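Local coordinates for sulfate permease family protein (Vibrio cholerae O1 biovar El Tor, PDB 3MGL), which probably acts as a membrane transporter of the sulfate permease family, represented here by its STAS domain alone, at residues E20-A25 against Q50-R55; E36-V41 against E71-S76; L54-V59 against V84-A89. All blocks are in the same frame, centred on the assembly; numbering follows the deposited sequence.

Contact 1. Residues E20-A25 against Q50-R55; sequences ELAVYA and QILILR
Gln50 begins the pairing with Glu20. Its backbone N lies 2.9 Å from Glu20 O, in a weak, bent bond. The two side chains run side by side and point the same way, with Gln50 OE1 3.5 Å from Glu20 CG. Their amide and carboxylate planes are turned 77° apart. Ile51 N gives Glu20 O a second, much straighter bond of 3.0 Å. Ile51 O then accepts from Ala22 N. From Ile51 on, two parallel strands pair residue by residue. Ile51 CG2 meets Leu21 CD1 at 3.8 Å.

Leu52 turns to the face that carries Ala22 and Tyr24. Its CG stands anti to the backbone N (chi1 177°). This brings CD1 to 3.6 Å from Ala22 CB and also near Tyr24 CB. Ile53 returns to the face of Leu21 and Val23. Its N bonds Ala22 O, and its O takes Tyr24 N at 2.8 Å. Ile53 CD1 packs on Leu21 CD1, so one leucine methyl serves both isoleucines. Leu54 CD2 comes to the edge of the Tyr24 ring, near its plane, 3.8 Å from Tyr24 CD2. Arg55 N bonds Tyr24 O at 2.8 Å, the last bond between the segments; the pairing runs on to Leu26. The bent side chain of Arg55 passes across Val23 CG1, and its guanidinium makes a cation-pi contact with Phe115.

Val23 N points away from strand 51-56 and bonds Asp63 OD2 of the second subunit. The inward-facing N-H and C=O groups are paired, while mainly apolar side chains fill both faces of this parallel strand pair of the beta-alpha-beta unit through helix 32-44.

Contact 2. Residues E36-V41 against E71-S76; sequences ETFERV and EEMIQS
Ser76 OG lies within bonding distance of two oxygens. Glu39 OE2 lies 2.7 Å from Ser76 OG, and Glu72 O, one turn back in its own helix, lies 2.9 Å from it. The hydroxyl has one proton for these two oxygens. Glu39 reaches across to helix 64-79 with a chain extended beyond CG. Its CG also rests against Ser76 CB, at 3.7 Å.

The carboxylate of Glu39 lies against the backbone of Met73 and the side chain of Glu72. Its OE1 is 3.8 Å from Met73 CA, and its OE2 is 3.4 Å from Glu72 CG. The side chains of Glu72 and Glu39 cross at about a right angle. Glu72 OE2 stands 4.1 Å from Glu39 OE2, so the two like charges may raise the proton affinity of either group.

Deeper in, Met73, present as selenomethionine, reaches across. Its chain is extended, with CG anti to the backbone N (chi1 -153°). This carries CE to the edge of the Phe38 ring, near its plane, 3.7 Å from Phe38 CD2. Phe38 also meets Phe32 of the second subunit.

The segments are nearly parallel, 11° apart. Helices 32-44 and 64-79 pack side by side over one face of the STAS domain sheet, with Phe38 stacked on Tyr24 and touching Leu52, and Ile74 on Leu54.

Contact 3. Residues L54-V59 against V84-A89; sequences LRLKWV and VLISGA
This is a parallel strand pairing in the middle of the sheet, where Leu54 and Arg55 meet Ile86 and Ser87. It joins strands 51-56 and 83-87, the two strands of a beta-alpha-beta unit built around helix 64-79. Strands 54-56 and 84-87 run 20° apart.

Three backbone bonds hold them. Leu54 N bonds Leu85 O at 2.7 Å. Ser87 N bonds Leu54 O at 3.0 Å. Leu56 N bonds Ser87 O at 2.7 Å. The regular bonding stops here, though the chains stay close at Lys57 and Gly88. Gly88, with a positive phi, directs its O to Lys57 CA at 3.3 Å, in a CA-H...O contact. The chain of 54-59 then bends into a type I turn from Leu56 to Val59, closed by Val59 N on Leu56 O.

On one face Leu54 CD1 lies obliquely across Val84 CG1, at 3.9 Å. Leu54 also touches Leu70 and Ile74 of helix 64-79. Leu56 CD1 packs on Ile86 CG2 at 3.7 Å and more loosely on Ala89 CB. Leu97 of helix 91-99 covers Leu56, Ile86 and Ala89.

The other face is more polar. The first torsion of Ser87 (chi1 70°) sets OG beside Arg55 CA and 4.0 Å from Arg55 CG. Beyond it, Trp58 CH2 stands 3.9 Å above the centre of the Arg55 guanidinium plane. Lys57 CE in turn lies over the rim of one face of the Trp58 ring.

The apolar face is covered by helices 64-79 and 91-99, and the backbone between the strands is bonded. Ser87 OG is buried without a polar partner in the model.

From the N terminus, strand 21-27 leads through helix 32-44 to strand 51-56. Contact 1 closes that loop. Contact 3 starts on Leu54 and Arg55, where contact 1 ends. It closes the next loop, through helix 64-79 to strand 83-87. The two follow in series and build three neighbouring strands of one parallel sheet. Contact 2 crosses both. It begins on the helix inside the first loop and ends on the helix inside the second. It ties those helices together over one face of the sheet. Tyr24 touches Met73 there, while Ile74 reaches Val84. All three contacts lie within the STAS domain.

Contact 1. Residues E20-A25 against Q50-R55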
ATOM      1  N   GLU A  20      10.589  -6.755  30.895  1.00 22.09           N
ATOM      2  CA  GLU A  20      11.439  -5.578  31.133  1.00 23.23           C
ATOM      3  C   GLU A  20      11.686  -4.727  29.891  1.00 22.92           C
ATOM      4  O   GLU A  20      12.203  -3.619  29.999  1.00 23.81           O
ATOM      5  CB  GLU A  20      12.784  -5.972  31.779  1.00 24.38           C
ATOM      6  CG  GLU A  20      12.666  -6.684  33.151  1.00 26.55           C
ATOM      7  CD  GLU A  20      12.588  -8.214  33.029  1.00 29.95           C
ATOM      8  OE1 GLU A  20      12.115  -8.741  31.996  1.00 30.04           O
ATOM      9  OE2 GLU A  20      13.023  -8.902  33.981  1.00 33.77           O
ATOM     10  N   LEU A  21      11.312  -5.223  28.717  1.00 22.46           N
ATOM     11  CA  LEU A  21      11.628  -4.525  27.472  1.00 22.55           C
ATOM     12  C   LEU A  21      10.396  -4.107  26.660  1.00 22.46           C
ATOM     13  O   LEU A  21       9.495  -4.907  26.409  1.00 22.68           O
ATOM     14  CB  LEU A  21      12.562  -5.392  26.612  1.00 22.03           C
ATOM     15  CG  LEU A  21      12.975  -4.803  25.252  1.00 22.19           C
ATOM     16  CD1 LEU A  21      13.903  -3.570  25.441  1.00 20.74           C
ATOM     17  CD2 LEU A  21      13.640  -5.869  24.395  1.00 21.27           C
ATOM     18  N   ALA A  22      10.382  -2.849  26.245  1.00 22.50           N
ATOM     19  CA  ALA A  22       9.355  -2.330  25.363  1.00 22.68           C
ATOM     20  C   ALA A  22       9.978  -1.733  24.099  1.00 23.23           C
ATOM     21  O   ALA A  22      11.140  -1.290  24.092  1.00 22.93           O
ATOM     22  CB  ALA A  22       8.502  -1.302  26.092  1.00 22.75           C
ATOM     23  N   VAL A  23       9.205  -1.760  23.019  1.00 23.79           N
ATOM     24  CA  VAL A  23       9.668  -1.294  21.720  1.00 23.91           C
ATOM     25  C   VAL A  23       8.605  -0.352  21.156  1.00 24.81           C
ATOM     26  O   VAL A  23       7.411  -0.677  21.136  1.00 23.70           O
ATOM     27  CB  VAL A  23       9.891  -2.481  20.734  1.00 23.63           C
ATOM     28  CG1 VAL A  23      10.343  -1.978  19.375  1.00 23.50           C
ATOM     29  CG2 VAL A  23      10.919  -3.467  21.291  1.00 22.72           C
ATOM     30  N   TYR A  24       9.046   0.814  20.698  1.00 26.10           N
ATOM     31  CA  TYR A  24       8.128   1.745  20.093  1.00 27.71           C
ATOM     32  C   TYR A  24       8.725   2.354  18.833  1.00 28.11           C
ATOM     33  O   TYR A  24       9.895   2.710  18.801  1.00 28.87           O
ATOM     34  CB  TYR A  24       7.700   2.805  21.102  1.00 28.35           C
ATOM     35  CG  TYR A  24       6.727   3.810  20.533  1.00 31.66           C
ATOM     36  CD1 TYR A  24       5.402   3.446  20.231  1.00 35.08           C
ATOM     37  CD2 TYR A  24       7.112   5.120  20.293  1.00 33.57           C
ATOM     38  CE1 TYR A  24       4.497   4.363  19.705  1.00 36.09           C
ATOM     39  CE2 TYR A  24       6.201   6.048  19.774  1.00 36.15           C
ATOM     40  CZ  TYR A  24       4.912   5.663  19.475  1.00 37.06           C
ATOM     41  OH  TYR A  24       4.029   6.592  18.949  1.00 39.00           O
ATOM     42  N   ALA A  25       7.915   2.469  17.791  1.00 28.00           N
ATOM     43  CA  ALA A  25       8.392   3.013  16.544  1.00 28.60           C
ATOM     44  C   ALA A  25       7.705   4.338  16.209  1.00 29.21           C
ATOM     45  O   ALA A  25       6.480   4.450  16.247  1.00 28.86           O
ATOM     46  CB  ALA A  25       8.182   2.008  15.424  1.00 27.75           C
ATOM     47  N   GLN A  50      11.858  -1.601  32.020  1.00 27.68           N
ATOM     48  CA  GLN A  50      13.202  -1.174  32.392  1.00 27.66           C
ATOM     49  C   GLN A  50      13.917  -0.520  31.179  1.00 26.41           C
ATOM     50  O   GLN A  50      14.652   0.474  31.306  1.00 25.98           O
ATOM     51  CB  GLN A  50      13.923  -2.414  32.954  1.00 28.15           C
ATOM     52  CG  GLN A  50      15.401  -2.337  33.193  1.00 31.76           C
ATOM     53  CD  GLN A  50      15.967  -3.687  33.698  1.00 36.80           C
ATOM     54  OE1 GLN A  50      15.220  -4.541  34.222  1.00 39.54           O
ATOM     55  NE2 GLN A  50      17.286  -3.878  33.546  1.00 37.65           N
ATOM     56  N   ILE A  51      13.650  -1.043  29.988  1.00 25.08           N
ATOM     57  CA  ILE A  51      14.244  -0.503  28.784  1.00 24.20           C
ATOM     58  C   ILE A  51      13.192  -0.279  27.702  1.00 24.42           C
ATOM     59  O   ILE A  51      12.326  -1.139  27.445  1.00 23.59           O
ATOM     60  CB  ILE A  51      15.405  -1.403  28.251  1.00 24.59           C
ATOM     61  CG1 ILE A  51      16.487  -1.573  29.329  1.00 24.56           C
ATOM     62  CG2 ILE A  51      16.032  -0.811  26.961  1.00 23.51           C
ATOM     63  CD1 ILE A  51      17.432  -2.724  29.089  1.00 26.90           C
ATOM     64  N   LEU A  52      13.257   0.904  27.086  1.00 24.19           N
ATOM     65  CA  LEU A  52      12.479   1.157  25.887  1.00 24.20           C
ATOM     66  C   LEU A  52      13.398   1.356  24.672  1.00 24.33           C
ATOM     67  O   LEU A  52      14.319   2.176  24.710  1.00 24.38           O
ATOM     68  CB  LEU A  52      11.577   2.383  26.087  1.00 24.07           C
ATOM     69  CG  LEU A  52      10.764   2.761  24.839  1.00 25.91           C
ATOM     70  CD1 LEU A  52       9.537   1.870  24.662  1.00 27.28           C
ATOM     71  CD2 LEU A  52      10.346   4.192  24.912  1.00 27.88           C
ATOM     72  N   ILE A  53      13.133   0.635  23.586  1.00 24.10           N
ATOM     73  CA  ILE A  53      13.796   0.930  22.323  1.00 23.38           C
ATOM     74  C   ILE A  53      12.887   1.819  21.450  1.00 24.00           C
ATOM     75  O   ILE A  53      11.735   1.440  21.161  1.00 23.71           O
ATOM     76  CB  ILE A  53      14.250  -0.364  21.561  1.00 23.04           C
ATOM     77  CG1 ILE A  53      15.208  -1.197  22.429  1.00 22.31           C
ATOM     78  CG2 ILE A  53      14.967   0.010  20.281  1.00 21.73           C
ATOM     79  CD1 ILE A  53      15.448  -2.658  21.941  1.00 20.52           C
ATOM     80  N   LEU A  54      13.398   2.996  21.057  1.00 23.53           N
ATOM     81  CA  LEU A  54      12.719   3.845  20.075  1.00 24.29           C
ATOM     82  C   LEU A  54      13.323   3.654  18.701  1.00 24.66           C
ATOM     83  O   LEU A  54      14.463   4.079  18.443  1.00 24.75           O
ATOM     84  CB  LEU A  54      12.797   5.346  20.413  1.00 24.03           C
ATOM     85  CG  LEU A  54      12.124   5.873  21.679  1.00 25.72           C
ATOM     86  CD1 LEU A  54      12.448   7.377  21.869  1.00 26.61           C
ATOM     87  CD2 LEU A  54      10.605   5.668  21.622  1.00 26.12           C
ATOM     88  N   ARG A  55      12.542   3.042  17.821  1.00 24.51           N
ATOM     89  CA  ARG A  55      12.951   2.783  16.449  1.00 24.73           C
ATOM     90  C   ARG A  55      12.703   4.018  15.584  1.00 24.97           C
ATOM     91  O   ARG A  55      11.570   4.497  15.517  1.00 24.79           O
ATOM     92  CB  ARG A  55      12.155   1.614  15.881  1.00 24.30           C
ATOM     93  CG  ARG A  55      12.341   0.324  16.619  1.00 24.69           C
ATOM     94  CD  ARG A  55      11.707  -0.825  15.818  1.00 26.35           C
ATOM     95  NE  ARG A  55      12.473  -1.134  14.610  1.00 26.74           N
ATOM     96  CZ  ARG A  55      12.275  -2.208  13.849  1.00 26.99           C
ATOM     97  NH1 ARG A  55      11.339  -3.090  14.159  1.00 27.86           N
ATOM     98  NH2 ARG A  55      13.020  -2.406  12.780  1.00 26.69           N
TER

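Contact 2. Residues E36-V41 against E71-S76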
ATOM      1  N   GLU A  36       2.658  11.728  21.503  1.00 35.64           N
ATOM      2  CA  GLU A  36       1.813  12.279  22.545  1.00 35.49           C
ATOM      3  C   GLU A  36       1.030  11.198  23.294  1.00 34.86           C
ATOM      4  O   GLU A  36       1.007  11.184  24.539  1.00 34.65           O
ATOM      5  CB  GLU A  36       0.852  13.292  21.923  1.00 35.53           C
ATOM      6  CG  GLU A  36       0.359  14.349  22.872  1.00 37.94           C
ATOM      7  CD  GLU A  36      -0.734  15.213  22.258  1.00 40.18           C
ATOM      8  OE1 GLU A  36      -0.535  15.718  21.122  1.00 41.85           O
ATOM      9  OE2 GLU A  36      -1.784  15.390  22.922  1.00 40.46           O
ATOM     10  N   THR A  37       0.406  10.295  22.539  1.00 34.04           N
ATOM     11  CA  THR A  37      -0.392   9.228  23.130  1.00 34.10           C
ATOM     12  C   THR A  37       0.477   8.226  23.905  1.00 34.03           C
ATOM     13  O   THR A  37       0.069   7.743  24.971  1.00 33.63           O
ATOM     14  CB  THR A  37      -1.273   8.488  22.085  1.00 34.41           C
ATOM     15  OG1 THR A  37      -1.743   9.411  21.086  1.00 34.33           O
ATOM     16  CG2 THR A  37      -2.493   7.886  22.766  1.00 35.24           C
ATOM     17  N   PHE A  38       1.678   7.944  23.394  1.00 33.76           N
ATOM     18  CA  PHE A  38       2.549   6.958  24.028  1.00 34.14           C
ATOM     19  C   PHE A  38       3.157   7.511  25.311  1.00 34.00           C
ATOM     20  O   PHE A  38       3.279   6.797  26.309  1.00 34.35           O
ATOM     21  CB  PHE A  38       3.653   6.471  23.079  1.00 34.33           C
ATOM     22  CG  PHE A  38       4.394   5.276  23.596  1.00 34.84           C
ATOM     23  CD1 PHE A  38       3.770   4.028  23.670  1.00 35.77           C
ATOM     24  CD2 PHE A  38       5.707   5.385  24.026  1.00 36.08           C
ATOM     25  CE1 PHE A  38       4.457   2.900  24.162  1.00 35.71           C
ATOM     26  CE2 PHE A  38       6.400   4.258  24.514  1.00 36.21           C
ATOM     27  CZ  PHE A  38       5.761   3.022  24.586  1.00 35.87           C
ATOM     28  N   GLU A  39       3.544   8.781  25.265  1.00 33.88           N
ATOM     29  CA  GLU A  39       3.913   9.537  26.456  1.00 33.72           C
ATOM     30  C   GLU A  39       2.796   9.412  27.494  1.00 32.83           C
ATOM     31  O   GLU A  39       3.066   9.137  28.654  1.00 32.24           O
ATOM     32  CB  GLU A  39       4.124  10.999  26.067  1.00 34.36           C
ATOM     33  CG  GLU A  39       5.181  11.720  26.859  1.00 36.97           C
ATOM     34  CD  GLU A  39       5.495  13.130  26.309  1.00 39.83           C
ATOM     35  OE1 GLU A  39       5.436  13.344  25.071  1.00 39.62           O
ATOM     36  OE2 GLU A  39       5.807  14.025  27.134  1.00 41.12           O
ATOM     37  N   ARG A  40       1.540   9.559  27.053  1.00 32.19           N
ATOM     38  CA  ARG A  40       0.383   9.490  27.954  1.00 31.69           C
ATOM     39  C   ARG A  40       0.265   8.105  28.598  1.00 30.66           C
ATOM     40  O   ARG A  40       0.143   7.987  29.806  1.00 30.61           O
ATOM     41  CB  ARG A  40      -0.909   9.837  27.217  1.00 32.13           C
ATOM     42  CG  ARG A  40      -1.957  10.513  28.087  1.00 34.60           C
ATOM     43  CD  ARG A  40      -3.387  10.574  27.474  1.00 38.24           C
ATOM     44  NE  ARG A  40      -3.464  10.603  26.005  1.00 41.77           N
ATOM     45  CZ  ARG A  40      -3.094  11.624  25.225  1.00 43.23           C
ATOM     46  NH1 ARG A  40      -2.578  12.736  25.749  1.00 44.60           N
ATOM     47  NH2 ARG A  40      -3.222  11.523  23.905  1.00 43.17           N
ATOM     48  N   VAL A  41       0.321   7.065  27.777  1.00 29.83           N
ATOM     49  CA  VAL A  41       0.266   5.688  28.257  1.00 29.10           C
ATOM     50  C   VAL A  41       1.386   5.393  29.253  1.00 28.67           C
ATOM     51  O   VAL A  41       1.139   4.843  30.321  1.00 28.00           O
ATOM     52  CB  VAL A  41       0.290   4.673  27.085  1.00 29.03           C
ATOM     53  CG1 VAL A  41       0.528   3.242  27.590  1.00 27.87           C
ATOM     54  CG2 VAL A  41      -1.024   4.775  26.275  1.00 30.28           C
ATOM     55  N   GLU A  71      12.819  15.120  22.372  1.00 25.32           N
ATOM     56  CA  GLU A  71      13.431  15.501  23.641  1.00 27.06           C
ATOM     57  C   GLU A  71      12.400  15.340  24.783  1.00 27.01           C
ATOM     58  O   GLU A  71      12.627  14.574  25.716  1.00 26.70           O
ATOM     59  CB  GLU A  71      13.973  16.955  23.547  1.00 27.52           C
ATOM     60  CG  GLU A  71      14.592  17.542  24.820  1.00 30.38           C
ATOM     61  CD  GLU A  71      15.109  18.992  24.626  1.00 35.82           C
ATOM     62  OE1 GLU A  71      14.859  19.590  23.538  1.00 37.59           O
ATOM     63  OE2 GLU A  71      15.767  19.540  25.563  1.00 38.23           O
ATOM     64  N   GLU A  72      11.265  16.027  24.678  1.00 27.71           N
ATOM     65  CA  GLU A  72      10.216  15.995  25.732  1.00 29.08           C
ATOM     66  C   GLU A  72       9.765  14.568  26.065  1.00 28.42           C
ATOM     67  O   GLU A  72       9.588  14.224  27.225  1.00 28.01           O
ATOM     68  CB  GLU A  72       8.994  16.861  25.353  1.00 29.71           C
ATOM     69  CG  GLU A  72       7.776  16.716  26.294  1.00 33.57           C
ATOM     70  CD  GLU A  72       6.630  17.704  25.992  1.00 39.05           C
ATOM     71  OE1 GLU A  72       6.391  18.014  24.795  1.00 41.70           O
ATOM     72  OE2 GLU A  72       5.949  18.161  26.952  1.00 41.01           O
HETATM   73  N   MSE A  73       9.594  13.758  25.028  1.00 28.56           N
HETATM   74  CA  MSE A  73       9.160  12.376  25.141  1.00 28.71           C
HETATM   75  C   MSE A  73      10.181  11.548  25.933  1.00 28.21           C
HETATM   76  O   MSE A  73       9.826  10.815  26.855  1.00 28.04           O
HETATM   77  CB  MSE A  73       8.987  11.791  23.736  1.00 29.37           C
HETATM   78  CG  MSE A  73       7.990  10.674  23.610  1.00 32.43           C
HETATM   79 SE   MSE A  73       8.326   9.604  22.000  0.75 39.82          SE
HETATM   80  CE  MSE A  73       6.869   8.374  22.240  1.00 41.84           C
ATOM     81  N   ILE A  74      11.455  11.675  25.567  1.00 27.61           N
ATOM     82  CA  ILE A  74      12.497  10.946  26.251  1.00 27.03           C
ATOM     83  C   ILE A  74      12.619  11.413  27.709  1.00 27.26           C
ATOM     84  O   ILE A  74      12.818  10.602  28.616  1.00 27.62           O
ATOM     85  CB  ILE A  74      13.855  11.062  25.488  1.00 26.93           C
ATOM     86  CG1 ILE A  74      13.743  10.369  24.118  1.00 25.94           C
ATOM     87  CG2 ILE A  74      15.008  10.499  26.334  1.00 24.91           C
ATOM     88  CD1 ILE A  74      14.782  10.796  23.103  1.00 24.28           C
ATOM     89  N   GLN A  75      12.513  12.717  27.936  1.00 27.57           N
ATOM     90  CA  GLN A  75      12.517  13.250  29.304  1.00 28.21           C
ATOM     91  C   GLN A  75      11.417  12.624  30.190  1.00 27.71           C
ATOM     92  O   GLN A  75      11.679  12.289  31.335  1.00 27.00           O
ATOM     93  CB  GLN A  75      12.429  14.781  29.310  1.00 28.70           C
ATOM     94  CG  GLN A  75      13.737  15.461  28.880  1.00 31.44           C
ATOM     95  CD  GLN A  75      13.588  16.963  28.600  1.00 35.73           C
ATOM     96  OE1 GLN A  75      12.492  17.545  28.712  1.00 37.72           O
ATOM     97  NE2 GLN A  75      14.703  17.599  28.237  1.00 36.72           N
ATOM     98  N   SER A  76      10.205  12.468  29.645  1.00 27.74           N
ATOM     99  CA  SER A  76       9.098  11.809  30.362  1.00 27.85           C
ATOM    100  C   SER A  76       9.452  10.375  30.710  1.00 27.21           C
ATOM    101  O   SER A  76       9.081   9.891  31.760  1.00 27.64           O
ATOM    102  CB  SER A  76       7.823  11.753  29.517  1.00 28.26           C
ATOM    103  OG  SER A  76       7.544  13.010  28.944  1.00 31.07           O
TER

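Contact 3. Residues L54-V59 against V84-A89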
ATOM      1  N   LEU A  54      13.398   2.996  21.057  1.00 23.53           N
ATOM      2  CA  LEU A  54      12.719   3.845  20.075  1.00 24.29           C
ATOM      3  C   LEU A  54      13.323   3.654  18.701  1.00 24.66           C
ATOM      4  O   LEU A  54      14.463   4.079  18.443  1.00 24.75           O
ATOM      5  CB  LEU A  54      12.797   5.346  20.413  1.00 24.03           C
ATOM      6  CG  LEU A  54      12.124   5.873  21.679  1.00 25.72           C
ATOM      7  CD1 LEU A  54      12.448   7.377  21.869  1.00 26.61           C
ATOM      8  CD2 LEU A  54      10.605   5.668  21.622  1.00 26.12           C
ATOM      9  N   ARG A  55      12.542   3.042  17.821  1.00 24.51           N
ATOM     10  CA  ARG A  55      12.951   2.783  16.449  1.00 24.73           C
ATOM     11  C   ARG A  55      12.703   4.018  15.584  1.00 24.97           C
ATOM     12  O   ARG A  55      11.570   4.497  15.517  1.00 24.79           O
ATOM     13  CB  ARG A  55      12.155   1.614  15.881  1.00 24.30           C
ATOM     14  CG  ARG A  55      12.341   0.324  16.619  1.00 24.69           C
ATOM     15  CD  ARG A  55      11.707  -0.825  15.818  1.00 26.35           C
ATOM     16  NE  ARG A  55      12.473  -1.134  14.610  1.00 26.74           N
ATOM     17  CZ  ARG A  55      12.275  -2.208  13.849  1.00 26.99           C
ATOM     18  NH1 ARG A  55      11.339  -3.090  14.159  1.00 27.86           N
ATOM     19  NH2 ARG A  55      13.020  -2.406  12.780  1.00 26.69           N
ATOM     20  N   LEU A  56      13.758   4.528  14.942  1.00 24.93           N
ATOM     21  CA  LEU A  56      13.655   5.746  14.138  1.00 25.47           C
ATOM     22  C   LEU A  56      13.767   5.516  12.635  1.00 26.00           C
ATOM     23  O   LEU A  56      13.866   6.494  11.887  1.00 25.91           O
ATOM     24  CB  LEU A  56      14.693   6.793  14.553  1.00 25.53           C
ATOM     25  CG  LEU A  56      14.859   7.298  15.993  1.00 26.51           C
ATOM     26  CD1 LEU A  56      15.719   8.522  15.988  1.00 26.14           C
ATOM     27  CD2 LEU A  56      13.533   7.582  16.701  1.00 27.13           C
ATOM     28  N   LYS A  57      13.766   4.243  12.215  1.00 26.17           N
ATOM     29  CA  LYS A  57      13.932   3.830  10.816  1.00 27.85           C
ATOM     30  C   LYS A  57      12.946   4.516   9.854  1.00 28.16           C
ATOM     31  O   LYS A  57      13.290   4.786   8.701  1.00 28.17           O
ATOM     32  CB  LYS A  57      13.817   2.289  10.694  1.00 28.36           C
ATOM     33  CG  LYS A  57      13.949   1.725   9.286  1.00 31.79           C
ATOM     34  CD  LYS A  57      14.109   0.170   9.210  1.00 34.56           C
ATOM     35  CE  LYS A  57      12.948  -0.584   9.839  1.00 36.05           C
ATOM     36  NZ  LYS A  57      12.829  -2.017   9.366  1.00 39.02           N
ATOM     37  N   TRP A  58      11.732   4.792  10.323  1.00 28.27           N
ATOM     38  CA  TRP A  58      10.697   5.363   9.454  1.00 28.60           C
ATOM     39  C   TRP A  58      10.630   6.891   9.502  1.00 27.43           C
ATOM     40  O   TRP A  58       9.692   7.512   8.969  1.00 27.63           O
ATOM     41  CB  TRP A  58       9.345   4.716   9.755  1.00 29.45           C
ATOM     42  CG  TRP A  58       9.340   3.249   9.408  1.00 33.44           C
ATOM     43  CD1 TRP A  58       9.191   2.697   8.156  1.00 35.71           C
ATOM     44  CD2 TRP A  58       9.510   2.145  10.315  1.00 36.45           C
ATOM     45  NE1 TRP A  58       9.250   1.317   8.236  1.00 37.38           N
ATOM     46  CE2 TRP A  58       9.443   0.955   9.545  1.00 37.71           C
ATOM     47  CE3 TRP A  58       9.717   2.047  11.700  1.00 37.63           C
ATOM     48  CZ2 TRP A  58       9.573  -0.317  10.118  1.00 38.57           C
ATOM     49  CZ3 TRP A  58       9.858   0.785  12.268  1.00 39.41           C
ATOM     50  CH2 TRP A  58       9.781  -0.383  11.475  1.00 40.08           C
ATOM     51  N   VAL A  59      11.646   7.493  10.113  1.00 25.67           N
ATOM     52  CA  VAL A  59      11.712   8.946  10.230  1.00 24.63           C
ATOM     53  C   VAL A  59      12.745   9.482   9.242  1.00 24.51           C
ATOM     54  O   VAL A  59      13.943   9.347   9.472  1.00 24.29           O
ATOM     55  CB  VAL A  59      12.053   9.385  11.663  1.00 24.68           C
ATOM     56  CG1 VAL A  59      12.157  10.929  11.760  1.00 22.93           C
ATOM     57  CG2 VAL A  59      11.019   8.811  12.655  1.00 22.62           C
ATOM     58  N   VAL A  84      16.346   4.530  27.799  1.00 23.28           N
ATOM     59  CA  VAL A  84      15.888   4.630  26.420  1.00 22.84           C
ATOM     60  C   VAL A  84      17.042   4.342  25.467  1.00 23.12           C
ATOM     61  O   VAL A  84      18.154   4.903  25.635  1.00 23.46           O
ATOM     62  CB  VAL A  84      15.298   6.024  26.108  1.00 22.85           C
ATOM     63  CG1 VAL A  84      14.811   6.112  24.670  1.00 22.09           C
ATOM     64  CG2 VAL A  84      14.150   6.367  27.077  1.00 22.06           C
ATOM     65  N   LEU A  85      16.785   3.454  24.502  1.00 21.86           N
ATOM     66  CA  LEU A  85      17.703   3.205  23.407  1.00 22.26           C
ATOM     67  C   LEU A  85      17.069   3.724  22.133  1.00 22.87           C
ATOM     68  O   LEU A  85      15.844   3.659  21.943  1.00 23.23           O
ATOM     69  CB  LEU A  85      18.037   1.704  23.231  1.00 21.28           C
ATOM     70  CG  LEU A  85      19.016   0.985  24.171  1.00 21.67           C
ATOM     71  CD1 LEU A  85      19.041   1.551  25.601  1.00 19.96           C
ATOM     72  CD2 LEU A  85      18.767  -0.524  24.210  1.00 19.77           C
ATOM     73  N   ILE A  86      17.930   4.224  21.259  1.00 23.18           N
ATOM     74  CA  ILE A  86      17.539   4.663  19.951  1.00 23.68           C
ATOM     75  C   ILE A  86      18.150   3.767  18.890  1.00 23.57           C
ATOM     76  O   ILE A  86      19.334   3.413  18.972  1.00 23.80           O
ATOM     77  CB  ILE A  86      17.987   6.111  19.764  1.00 24.32           C
ATOM     78  CG1 ILE A  86      17.177   6.999  20.734  1.00 25.12           C
ATOM     79  CG2 ILE A  86      17.864   6.538  18.280  1.00 23.24           C
ATOM     80  CD1 ILE A  86      17.428   8.497  20.572  1.00 26.74           C
ATOM     81  N   SER A  87      17.360   3.403  17.886  1.00 23.24           N
ATOM     82  CA  SER A  87      17.915   2.649  16.780  1.00 23.22           C
ATOM     83  C   SER A  87      17.412   3.109  15.417  1.00 23.78           C
ATOM     84  O   SER A  87      16.331   3.681  15.322  1.00 24.05           O
ATOM     85  CB  SER A  87      17.634   1.161  16.979  1.00 23.36           C
ATOM     86  OG  SER A  87      16.268   0.854  16.814  1.00 23.18           O
ATOM     87  N   GLY A  88      18.212   2.867  14.376  1.00 23.94           N
ATOM     88  CA  GLY A  88      17.785   3.035  12.982  1.00 24.61           C
ATOM     89  C   GLY A  88      17.662   4.446  12.397  1.00 24.37           C
ATOM     90  O   GLY A  88      17.067   4.616  11.338  1.00 24.25           O
ATOM     91  N   ALA A  89      18.209   5.456  13.069  1.00 23.82           N
ATOM     92  CA  ALA A  89      18.252   6.797  12.468  1.00 23.78           C
ATOM     93  C   ALA A  89      18.994   6.674  11.142  1.00 24.01           C
ATOM     94  O   ALA A  89      20.024   5.990  11.073  1.00 24.53           O
ATOM     95  CB  ALA A  89      18.956   7.801  13.399  1.00 22.71           C
TER